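Local coordinates for putative oxidoreductase with NAD(P)-binding Rossmann-fold domain (Clostridium difficile, PDB 3UUW), which is probably an NAD(P)-dependent dehydrogenase of the Gfo/Idh/MocA family, binding its dinucleotide in a Rossmann domain, its substrate not being established, at residues A[232-236]-A[245-249]; A[141-147]-A[226-232]. All blocks are in the same frame, centred on the assembly; numbering follows the deposited sequence.

Contact 1: A[232-236]-A[245-249]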
loop_
_atom_site.group_PDB
_atom_site.type_symbol
_atom_site.label_atom_id
_atom_site.label_comp_id
_atom_site.label_asym_id
_atom_site.label_seq_id
_atom_site.Cartn_x
_atom_site.Cartn_y
_atom_site.Cartn_z
ATOM N N LYS A 232 23.339 -3.372 0.656
ATOM C CA LYS A 232 23.564 -3.876 1.995
ATOM C C LYS A 232 22.573 -3.253 2.977
ATOM O O LYS A 232 22.554 -2.031 3.171
ATOM C CB LYS A 232 24.993 -3.591 2.441
ATOM C CG LYS A 232 25.261 -4.058 3.860
ATOM C CD LYS A 232 26.670 -3.724 4.294
ATOM C CE LYS A 232 27.611 -4.855 4.018
ATOM N NZ LYS A 232 27.401 -5.940 5.016
ATOM N N GLY A 233 21.740 -4.093 3.567
ATOM C CA GLY A 233 20.765 -3.672 4.571
ATOM C C GLY A 233 19.589 -2.866 4.082
ATOM O O GLY A 233 18.847 -2.320 4.879
ATOM N N LYS A 234 19.349 -2.830 2.780
ATOM C CA LYS A 234 18.358 -1.916 2.261
ATOM C C LYS A 234 17.780 -2.326 0.916
ATOM O O LYS A 234 18.473 -2.906 0.075
ATOM C CB LYS A 234 19.035 -0.542 2.096
ATOM C CG LYS A 234 18.126 0.596 1.871
ATOM C CD LYS A 234 18.890 1.896 1.550
ATOM C CE LYS A 234 19.958 2.244 2.531
ATOM N NZ LYS A 234 20.525 3.580 2.135
ATOM N N ILE A 235 16.496 -2.046 0.726
ATOM C CA ILE A 235 15.892 -2.097 -0.608
ATOM C C ILE A 235 15.343 -0.692 -0.837
ATOM O O ILE A 235 14.714 -0.113 0.061
ATOM C CB ILE A 235 14.744 -3.081 -0.757
ATOM C CG1 ILE A 235 15.182 -4.510 -0.387
ATOM C CG2 ILE A 235 14.241 -3.046 -2.183
ATOM C CD1 ILE A 235 14.058 -5.552 -0.418
ATOM N N GLN A 236 15.626 -0.119 -2.000
ATOM C CA GLN A 236 15.023 1.157 -2.381
ATOM C C GLN A 236 14.236 0.940 -3.673
ATOM O O GLN A 236 14.710 0.271 -4.586
ATOM C CB GLN A 236 16.059 2.236 -2.649
ATOM C CG GLN A 236 16.998 2.605 -1.494
ATOM C CD GLN A 236 18.329 3.211 -1.987
ATOM O OE1 GLN A 236 19.193 2.505 -2.485
ATOM N NE2 GLN A 236 18.485 4.495 -1.808
ATOM N N GLU A 245 10.041 4.148 -1.990
ATOM C CA GLU A 245 9.911 3.177 -0.906
ATOM C C GLU A 245 11.280 2.743 -0.438
ATOM O O GLU A 245 12.171 2.515 -1.260
ATOM C CB GLU A 245 9.162 1.931 -1.363
ATOM C CG GLU A 245 7.761 2.177 -1.855
ATOM C CD GLU A 245 7.037 0.911 -2.269
ATOM O OE1 GLU A 245 7.680 -0.154 -2.394
ATOM O OE2 GLU A 245 5.813 0.987 -2.476
ATOM N N ILE A 246 11.441 2.598 0.872
ATOM C CA ILE A 246 12.671 2.106 1.443
ATOM C C ILE A 246 12.347 1.012 2.443
ATOM O O ILE A 246 11.540 1.219 3.349
ATOM C CB ILE A 246 13.468 3.194 2.161
ATOM C CG1 ILE A 246 13.771 4.354 1.230
ATOM C CG2 ILE A 246 14.790 2.627 2.724
ATOM C CD1 ILE A 246 14.418 5.550 1.908
ATOM N N GLU A 247 12.965 -0.150 2.258
ATOM C CA GLU A 247 12.832 -1.249 3.211
ATOM C C GLU A 247 14.148 -1.333 3.945
ATOM O O GLU A 247 15.201 -1.562 3.348
ATOM C CB GLU A 247 12.416 -2.553 2.537
ATOM C CG GLU A 247 11.194 -2.361 1.652
ATOM C CD GLU A 247 10.211 -3.519 1.628
ATOM O OE1 GLU A 247 9.926 -4.091 2.705
ATOM O OE2 GLU A 247 9.670 -3.807 0.531
ATOM N N GLU A 248 14.082 -1.147 5.248
ATOM C CA GLU A 248 15.270 -1.113 6.079
ATOM C C GLU A 248 14.852 -1.419 7.496
ATOM O O GLU A 248 13.809 -0.974 7.935
ATOM C CB GLU A 248 15.854 0.284 5.971
ATOM C CG GLU A 248 17.162 0.530 6.591
ATOM C CD GLU A 248 17.709 1.919 6.167
ATOM O OE1 GLU A 248 16.911 2.863 6.002
ATOM O OE2 GLU A 248 18.936 2.055 6.032
ATOM N N GLY A 249 15.651 -2.199 8.203
ATOM C CA GLY A 249 15.333 -2.570 9.593
ATOM C C GLY A 249 14.009 -3.278 9.823
ATOM O O GLY A 249 13.416 -3.169 10.911
HETATM O O HOH W 1 18.401 -2.886 7.468
#
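Strands 234-239 and 243-248 run antiparallel, at 171° in these segments with their axes 4.7 Å apart, and one closed pair of backbone hydrogen bonds joins Ile235 to Glu247. Ile235 N donates to Glu247 O at 3.0 Å and Glu247 N donates to Ile235 O at 2.8 Å, both nearly linear, so this hydrogen-bonded pair satisfies all four of its polar backbone atoms. The next pair, Gln236 with Ile246, is non-hydrogen-bonded: its CA atoms come to 4.6 Å, and Gln236 CA and Ile246 CA point their hydrogens at Glu245 O (3.4 Å) and Ile235 O (3.3 Å). Their backbones turn instead to the flanking strands, Gln236 hydrogen-bonding to Ile229 and Ile246 to Thr253.

On the other side of Ile235-Glu247, toward the 232-233 turn, water takes over. Gly233, at phi 71°, accepts a hydrogen bond from water 1 (2.7 Å to Gly233 O), which in turn accepts from Gly249 N at 2.9 Å. The backbone of Gly233 also hydrogen-bonds to the second subunit.

The charged side chains find their main partners outside the pair. Lys234 NZ stays 4.5 Å from Glu248 OE2, beyond a salt bridge, and instead bonds to the carbonyl of Asn138. Glu245 and Glu247 both form salt bridges to Arg237, and Glu245 makes another to Lys239. On the face bearing Ile235 and Glu247, whose CB atoms are 4.1 Å apart, the second subunit packs through Ser220 and Thr222. The arrangement is an antiparallel beta hairpin, here part of the large mixed sheet of the C-terminal domain that follows the Rossmann domain in Gfo/Idh/MocA-type oxidoreductases.

Contact 2: A[141-147]-A[226-232]; sequences EIVSINI and QVEILSK
A classic beta bulge interrupts the pairing of strand 142-147 with strand 226-231: Val143 and Ser144 both face Leu230, and the register shifts by one. Val143, at phi/psi -109/-20°, donates from N to Leu230 O at 2.8 Å; Ser144 N makes a weak 3.4 Å bond to the same oxygen, while Leu230 N returns a 2.9 Å bond to Ser144 O. Before the bulge Ile142 pairs with Ser231 (CA-CA 4.0 Å), and Lys232 N closes the end on Glu141 O at 3.1 Å, Glu141 having positive phi (59°).

After it, regular antiparallel pairing resumes, with the short axes 4.5 Å apart at 160°. Ile145-Ile229 and Ile147-Val227 are non-hydrogen-bonded pairs (CA-CA 4.5 Å each); Asn146-Glu228 is hydrogen-bonded, N to O 2.8 Å in both directions. Asn146 (chi1 m) and Glu228 (chi1 t) also join through ND2 to OE1 at 2.9 Å, while Glu228 OE2 meets Arg237. The other face is mostly aliphatic, with Ser231 beside Ile142 at its end: all three isoleucines of 142-147 and Ile229 are mt, Val227 is t, and Ile142 CG1 lies 3.8 Å from Ile229 CG2, Ile147 CG2 4.0 Å from Val227 CG2.

Helices 130-138 and 160-179 pack on this isoleucine-valine face, the second subunit packs against Ser144 and Leu230 on the other, and strands 211-217 and 234-239 flank the pair within the mixed sheet.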
loop_
_atom_site.group_PDB
_atom_site.type_symbol
_atom_site.label_atom_id
_atom_site.label_comp_id
_atom_site.label_asym_id
_atom_site.label_seq_id
_atom_site.Cartn_x
_atom_site.Cartn_y
_atom_site.Cartn_z
ATOM N N GLU A 141 27.088 -0.212 -1.639
ATOM C CA GLU A 141 27.252 -1.666 -1.587
ATOM C C GLU A 141 26.055 -2.378 -2.248
ATOM O O GLU A 141 25.410 -3.263 -1.677
ATOM C CB GLU A 141 27.520 -2.133 -0.154
ATOM C CG GLU A 141 28.684 -1.357 0.487
ATOM C CD GLU A 141 28.997 -1.804 1.900
ATOM O OE1 GLU A 141 29.289 -2.994 2.091
ATOM O OE2 GLU A 141 28.973 -0.955 2.812
ATOM N N ILE A 142 25.767 -1.947 -3.465
ATOM C CA ILE A 142 24.708 -2.515 -4.267
ATOM C C ILE A 142 24.994 -3.959 -4.644
ATOM O O ILE A 142 26.109 -4.284 -5.050
ATOM C CB ILE A 142 24.504 -1.673 -5.566
ATOM C CG1 ILE A 142 24.054 -0.247 -5.208
ATOM C CG2 ILE A 142 23.495 -2.321 -6.528
ATOM C CD1 ILE A 142 24.029 0.701 -6.397
ATOM N N VAL A 143 23.990 -4.826 -4.528
ATOM C CA VAL A 143 24.122 -6.189 -4.979
ATOM C C VAL A 143 23.293 -6.505 -6.251
ATOM O O VAL A 143 23.593 -7.477 -6.953
ATOM C CB VAL A 143 23.793 -7.205 -3.849
ATOM C CG1 VAL A 143 24.790 -7.050 -2.643
ATOM C CG2 VAL A 143 22.309 -7.059 -3.411
ATOM N N SER A 144 22.278 -5.697 -6.570
ATOM C CA SER A 144 21.436 -5.942 -7.750
ATOM C C SER A 144 20.539 -4.751 -7.992
ATOM O O SER A 144 20.140 -4.066 -7.045
ATOM C CB SER A 144 20.568 -7.177 -7.504
ATOM O OG SER A 144 19.885 -7.614 -8.650
ATOM N N ILE A 145 20.190 -4.518 -9.262
ATOM C CA ILE A 145 19.230 -3.481 -9.605
ATOM C C ILE A 145 18.250 -4.087 -10.591
ATOM O O ILE A 145 18.642 -4.828 -11.489
ATOM C CB ILE A 145 19.909 -2.247 -10.219
ATOM C CG1 ILE A 145 20.887 -1.624 -9.230
ATOM C CG2 ILE A 145 18.868 -1.194 -10.632
ATOM C CD1 ILE A 145 21.650 -0.437 -9.798
ATOM N N ASN A 146 16.986 -3.785 -10.400
ATOM C CA ASN A 146 15.946 -4.210 -11.348
ATOM C C ASN A 146 15.233 -2.975 -11.886
ATOM O O ASN A 146 14.836 -2.109 -11.109
ATOM C CB ASN A 146 14.927 -5.138 -10.666
ATOM C CG ASN A 146 15.565 -6.357 -10.067
ATOM O OD1 ASN A 146 16.272 -7.106 -10.740
ATOM N ND2 ASN A 146 15.320 -6.573 -8.775
ATOM N N ILE A 147 15.030 -2.910 -13.197
ATOM C CA ILE A 147 14.337 -1.791 -13.798
ATOM C C ILE A 147 13.321 -2.324 -14.762
ATOM O O ILE A 147 13.659 -3.104 -15.630
ATOM C CB ILE A 147 15.278 -0.838 -14.576
ATOM C CG1 ILE A 147 16.444 -0.359 -13.690
ATOM C CG2 ILE A 147 14.465 0.339 -15.127
ATOM C CD1 ILE A 147 17.490 0.510 -14.457
ATOM N N GLN A 226 9.361 1.005 -12.699
ATOM C CA GLN A 226 9.953 0.835 -11.394
ATOM C C GLN A 226 11.446 0.623 -11.484
ATOM O O GLN A 226 11.906 -0.102 -12.354
ATOM C CB GLN A 226 9.342 -0.383 -10.684
ATOM C CG GLN A 226 9.885 -0.578 -9.285
ATOM C CD GLN A 226 9.230 -1.743 -8.591
ATOM O OE1 GLN A 226 8.117 -1.636 -8.105
ATOM N NE2 GLN A 226 9.929 -2.858 -8.543
ATOM N N VAL A 227 12.185 1.313 -10.615
ATOM C CA VAL A 227 13.599 1.025 -10.368
ATOM C C VAL A 227 13.698 0.506 -8.918
ATOM O O VAL A 227 13.124 1.097 -8.002
ATOM C CB VAL A 227 14.449 2.266 -10.515
ATOM C CG1 VAL A 227 15.870 2.032 -9.942
ATOM C CG2 VAL A 227 14.439 2.710 -11.947
ATOM N N GLU A 228 14.381 -0.613 -8.737
ATOM C CA GLU A 228 14.571 -1.228 -7.426
ATOM C C GLU A 228 16.044 -1.489 -7.272
ATOM O O GLU A 228 16.660 -2.162 -8.136
ATOM C CB GLU A 228 13.826 -2.547 -7.340
ATOM C CG GLU A 228 14.022 -3.321 -6.054
ATOM C CD GLU A 228 13.131 -4.525 -6.045
ATOM O OE1 GLU A 228 13.401 -5.443 -6.850
ATOM O OE2 GLU A 228 12.141 -4.533 -5.273
ATOM N N ILE A 229 16.614 -0.967 -6.195
ATOM C CA ILE A 229 18.010 -1.181 -5.888
ATOM C C ILE A 229 18.137 -1.992 -4.605
ATOM O O ILE A 229 17.630 -1.572 -3.554
ATOM C CB ILE A 229 18.749 0.157 -5.720
ATOM C CG1 ILE A 229 18.666 1.000 -7.001
ATOM C CG2 ILE A 229 20.244 -0.066 -5.271
ATOM C CD1 ILE A 229 19.331 2.380 -6.845
ATOM N N LEU A 230 18.783 -3.151 -4.700
ATOM C CA LEU A 230 19.076 -4.005 -3.537
ATOM C C LEU A 230 20.512 -3.718 -3.081
ATOM O O LEU A 230 21.468 -3.922 -3.838
ATOM C CB LEU A 230 18.925 -5.494 -3.871
ATOM C CG LEU A 230 17.530 -6.093 -4.106
ATOM C CD1 LEU A 230 16.941 -5.642 -5.427
ATOM C CD2 LEU A 230 17.617 -7.617 -4.074
ATOM N N SER A 231 20.662 -3.263 -1.844
ATOM C CA SER A 231 21.991 -2.941 -1.313
ATOM C C SER A 231 22.137 -3.461 0.109
ATOM O O SER A 231 21.186 -3.952 0.697
ATOM C CB SER A 231 22.248 -1.451 -1.388
ATOM O OG SER A 231 21.353 -0.745 -0.558
ATOM N N LYS A 232 23.339 -3.372 0.656
ATOM C CA LYS A 232 23.564 -3.876 1.995
ATOM C C LYS A 232 22.573 -3.253 2.977
ATOM O O LYS A 232 22.554 -2.031 3.171
ATOM C CB LYS A 232 24.993 -3.591 2.441
ATOM C CG LYS A 232 25.261 -4.058 3.860
ATOM C CD LYS A 232 26.670 -3.724 4.294
ATOM C CE LYS A 232 27.611 -4.855 4.018
ATOM N NZ LYS A 232 27.401 -5.940 5.016
HETATM O O HOH W 2 11.938 -3.006 -10.844
#

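How the contacts relate
Both contacts are antiparallel steps of the same mixed sheet, sharing Lys232 in the turn between strands 224-231 and 234-239. A probable hydrogen bond from Ile229 N to Gln236 O (2.8 Å) ties them. Both are partly buried, half the touching residues in each, contact 2 centred about 21 Å from the chain centre and contact 1 about 27 Å. Contact 2 joins strands distant in sequence, is bulged and buries 634 Å², with one face packed by aliphatic side chains under helices. Contact 1, a hairpin nearer the sheet's 251-256 edge, buries 318 Å² and is richer in charge. Arg237 bridges their chemistry, pairing with Glu228 as well as Glu245 and Glu247, and the second subunit touches both.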